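Local coordinates for putative HAD-hydrolase YfnB (Bacillus subtilis, PDB 3ED5), which is a putative hydrolase of the haloacid dehalogenase (HAD) superfamily, possibly with 5'-nucleotidase activity, at residues A[45-50]-A[79-84]. Numbering follows the deposited sequence.
Sequences KAQYKT and KEYGYE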
ATOM      1  N   LYS A  45       7.286  14.603  13.665  1.00 38.25           N
ATOM      2  CA  LYS A  45       7.284  13.572  12.642  1.00 39.36           C
ATOM      3  C   LYS A  45       6.839  12.226  13.221  1.00 38.22           C
ATOM      4  O   LYS A  45       6.048  11.475  12.579  1.00 38.03           O
ATOM      5  CB  LYS A  45       8.683  13.474  12.060  1.00 39.58           C
ATOM      6  CG  LYS A  45       8.739  12.820  10.713  1.00 43.34           C
ATOM      7  CD  LYS A  45       9.859  13.413   9.867  1.00 48.80           C
ATOM      8  CE  LYS A  45      11.202  13.495  10.618  1.00 50.01           C
ATOM      9  NZ  LYS A  45      12.326  12.993   9.744  1.00 52.86           N
ATOM     10  N   ALA A  46       7.358  11.911  14.404  1.00 37.59           N
ATOM     11  CA  ALA A  46       7.017  10.681  15.096  1.00 37.14           C
ATOM     12  C   ALA A  46       5.525  10.690  15.426  1.00 37.08           C
ATOM     13  O   ALA A  46       4.831   9.702  15.175  1.00 35.27           O
ATOM     14  CB  ALA A  46       7.842  10.531  16.360  1.00 37.32           C
ATOM     15  N   GLN A  47       5.026  11.804  15.973  1.00 35.27           N
ATOM     16  CA  GLN A  47       3.582  11.859  16.287  1.00 35.17           C
ATOM     17  C   GLN A  47       2.710  11.770  15.032  1.00 34.01           C
ATOM     18  O   GLN A  47       1.667  11.082  15.066  1.00 34.39           O
ATOM     19  CB  GLN A  47       3.192  13.084  17.127  1.00 34.44           C
ATOM     20  CG  GLN A  47       3.716  13.064  18.579  1.00 37.72           C
ATOM     21  CD  GLN A  47       3.368  11.823  19.408  1.00 42.50           C
ATOM     22  OE1 GLN A  47       2.191  11.461  19.611  1.00 42.41           O
ATOM     23  NE2 GLN A  47       4.410  11.183  19.937  1.00 45.46           N
ATOM     24  N   TYR A  48       3.126  12.428  13.939  1.00 33.50           N
ATOM     25  CA  TYR A  48       2.406  12.312  12.663  1.00 34.28           C
ATOM     26  C   TYR A  48       2.273  10.833  12.291  1.00 33.98           C
ATOM     27  O   TYR A  48       1.176  10.333  11.945  1.00 32.81           O
ATOM     28  CB  TYR A  48       3.092  13.051  11.487  1.00 33.87           C
ATOM     29  CG  TYR A  48       2.390  12.687  10.197  1.00 33.84           C
ATOM     30  CD1 TYR A  48       1.120  13.204   9.925  1.00 34.26           C
ATOM     31  CD2 TYR A  48       2.941  11.769   9.296  1.00 34.82           C
ATOM     32  CE1 TYR A  48       0.416  12.840   8.795  1.00 33.55           C
ATOM     33  CE2 TYR A  48       2.249  11.400   8.132  1.00 34.36           C
ATOM     34  CZ  TYR A  48       0.982  11.937   7.888  1.00 33.36           C
ATOM     35  OH  TYR A  48       0.285  11.591   6.747  1.00 32.74           O
ATOM     36  N   LYS A  49       3.391  10.117  12.369  1.00 34.11           N
ATOM     37  CA  LYS A  49       3.342   8.704  11.962  1.00 34.84           C
ATOM     38  C   LYS A  49       2.391   7.883  12.839  1.00 34.28           C
ATOM     39  O   LYS A  49       1.640   7.059  12.301  1.00 34.31           O
ATOM     40  CB  LYS A  49       4.741   8.089  11.887  1.00 35.89           C
ATOM     41  CG  LYS A  49       5.600   8.707  10.756  1.00 39.61           C
ATOM     42  CD  LYS A  49       6.838   7.859  10.491  1.00 46.12           C
ATOM     43  CE  LYS A  49       7.689   8.396   9.343  1.00 48.11           C
ATOM     44  NZ  LYS A  49       8.829   9.239   9.830  1.00 53.97           N
ATOM     45  N   THR A  50       2.368   8.147  14.149  1.00 33.45           N
ATOM     46  CA  THR A  50       1.506   7.395  15.049  1.00 33.93           C
ATOM     47  C   THR A  50       0.029   7.739  14.793  1.00 33.57           C
ATOM     48  O   THR A  50      -0.836   6.834  14.739  1.00 32.59           O
ATOM     49  CB  THR A  50       1.873   7.642  16.544  1.00 34.26           C
ATOM     50  OG1 THR A  50       3.268   7.321  16.751  1.00 35.27           O
ATOM     51  CG2 THR A  50       1.004   6.768  17.462  1.00 33.27           C
ATOM     52  N   LYS A  79      -2.927  20.988  15.431  1.00 27.39           N
ATOM     53  CA  LYS A  79      -3.733  21.561  16.537  1.00 28.25           C
ATOM     54  C   LYS A  79      -3.127  21.352  17.948  1.00 26.97           C
ATOM     55  O   LYS A  79      -3.129  22.278  18.790  1.00 26.80           O
ATOM     56  CB  LYS A  79      -5.168  21.011  16.490  1.00 28.52           C
ATOM     57  CG  LYS A  79      -6.154  21.697  17.427  1.00 34.61           C
ATOM     58  CD  LYS A  79      -7.406  20.845  17.631  1.00 42.22           C
ATOM     59  CE  LYS A  79      -8.161  20.585  16.356  1.00 46.89           C
ATOM     60  NZ  LYS A  79      -9.107  19.443  16.604  1.00 51.37           N
ATOM     61  N   GLU A  80      -2.517  20.183  18.172  1.00 27.47           N
ATOM     62  CA  GLU A  80      -1.981  19.862  19.490  1.00 27.74           C
ATOM     63  C   GLU A  80      -0.630  20.549  19.726  1.00 27.90           C
ATOM     64  O   GLU A  80      -0.184  20.683  20.868  1.00 27.13           O
ATOM     65  CB  GLU A  80      -1.909  18.337  19.684  1.00 28.35           C
ATOM     66  CG  GLU A  80      -0.793  17.667  18.950  1.00 28.22           C
ATOM     67  CD  GLU A  80      -0.692  16.156  19.299  1.00 31.64           C
ATOM     68  OE1 GLU A  80       0.048  15.434  18.601  1.00 29.98           O
ATOM     69  OE2 GLU A  80      -1.317  15.734  20.285  1.00 34.36           O
ATOM     70  N   TYR A  81      -0.009  21.007  18.637  1.00 29.23           N
ATOM     71  CA  TYR A  81       1.185  21.882  18.682  1.00 31.71           C
ATOM     72  C   TYR A  81       0.811  23.371  18.620  1.00 33.25           C
ATOM     73  O   TYR A  81       1.692  24.251  18.517  1.00 35.39           O
ATOM     74  CB  TYR A  81       2.229  21.450  17.613  1.00 32.24           C
ATOM     75  CG  TYR A  81       2.842  20.095  17.968  1.00 32.38           C
ATOM     76  CD1 TYR A  81       2.336  18.898  17.450  1.00 32.09           C
ATOM     77  CD2 TYR A  81       3.883  20.020  18.911  1.00 34.40           C
ATOM     78  CE1 TYR A  81       2.868  17.677  17.848  1.00 33.19           C
ATOM     79  CE2 TYR A  81       4.427  18.806  19.289  1.00 31.53           C
ATOM     80  CZ  TYR A  81       3.928  17.652  18.771  1.00 33.82           C
ATOM     81  OH  TYR A  81       4.506  16.475  19.203  1.00 38.59           O
ATOM     82  N   GLY A  82      -0.479  23.669  18.769  1.00 33.55           N
ATOM     83  CA  GLY A  82      -0.956  25.049  18.964  1.00 36.77           C
ATOM     84  C   GLY A  82      -1.262  25.842  17.700  1.00 38.47           C
ATOM     85  O   GLY A  82      -1.452  27.061  17.772  1.00 39.49           O
ATOM     86  N   TYR A  83      -1.289  25.172  16.546  1.00 38.76           N
ATOM     87  CA  TYR A  83      -1.606  25.821  15.261  1.00 40.48           C
ATOM     88  C   TYR A  83      -3.059  25.575  14.861  1.00 42.14           C
ATOM     89  O   TYR A  83      -3.525  24.419  14.879  1.00 43.06           O
ATOM     90  CB  TYR A  83      -0.705  25.299  14.125  1.00 40.05           C
ATOM     91  CG  TYR A  83       0.800  25.430  14.328  1.00 40.10           C
ATOM     92  CD1 TYR A  83       1.489  26.606  13.966  1.00 40.48           C
ATOM     93  CD2 TYR A  83       1.547  24.377  14.859  1.00 38.39           C
ATOM     94  CE1 TYR A  83       2.883  26.707  14.143  1.00 39.55           C
ATOM     95  CE2 TYR A  83       2.929  24.465  15.037  1.00 38.70           C
ATOM     96  CZ  TYR A  83       3.590  25.640  14.679  1.00 41.86           C
ATOM     97  OH  TYR A  83       4.953  25.716  14.862  1.00 40.82           O
ATOM     98  N   GLU A  84      -3.773  26.638  14.469  1.00 42.92           N
ATOM     99  CA  GLU A  84      -5.112  26.499  13.898  0.50 43.60           C
ATOM    100  C   GLU A  84      -4.951  26.222  12.404  1.00 44.01           C
ATOM    101  O   GLU A  84      -4.492  27.095  11.649  1.00 45.57           O
ATOM    102  CB  GLU A  84      -5.967  27.749  14.162  0.50 44.19           C
ATOM    103  CG  GLU A  84      -6.756  27.682  15.471  0.50 44.54           C
ATOM    104  CD  GLU A  84      -5.942  27.110  16.616  0.50 45.96           C
ATOM    105  OE1 GLU A  84      -5.175  27.872  17.239  0.50 45.74           O
ATOM    106  OE2 GLU A  84      -6.069  25.894  16.887  0.50 47.11           O
TER
HETATM  107  O   HOH W   1      -0.004  12.896  19.382  1.00 32.76           O
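With chi1 near -69° in both Gln-47 and Tyr-81, each CG is anti to its own carbonyl carbon, and the two side chains reach toward each other and cross at about a right angle. The phenol is long enough to bring Tyr-81 OH to 3.6 Å from Gln-47 CG, a van der Waals touch on the aliphatic part of the glutamine. A bend at chi2 swings the amide off this line, its plane 52° from that of the ring. The amide oxygen thereby meets a water instead, which donates to Gln-47 OE1 (2.6 Å) and to Glu-80 OE1 (2.7 Å). Two acceptors cannot pair directly, and the water supplies the hydrogens that join them. Glu-80 runs extended beyond CG, an apt shape for carrying its carboxylate to the water; Glu-80 OE1 also stays 4.2 Å from Gln-47 CB. The polar ends of Gln-47 and Glu-80 suit this exposed surface. Gln-47 also touches Leu-77 of helix 66-80, and Tyr-81 touches Met-44 of helix 42-60. Tyr-48 turns inward, its ring nearly parallel to that of Phe-74. Beyond Tyr-81 the chain leaves the helix at Gly-82, whose positive phi glycine adopts readily. Gly-82 is the C-prime residue of a Schellman motif closing helix 66-80, here packed beside helix 42-60 in a helical region apart from the parallel sheet, as in the cap domains of HAD hydrolases.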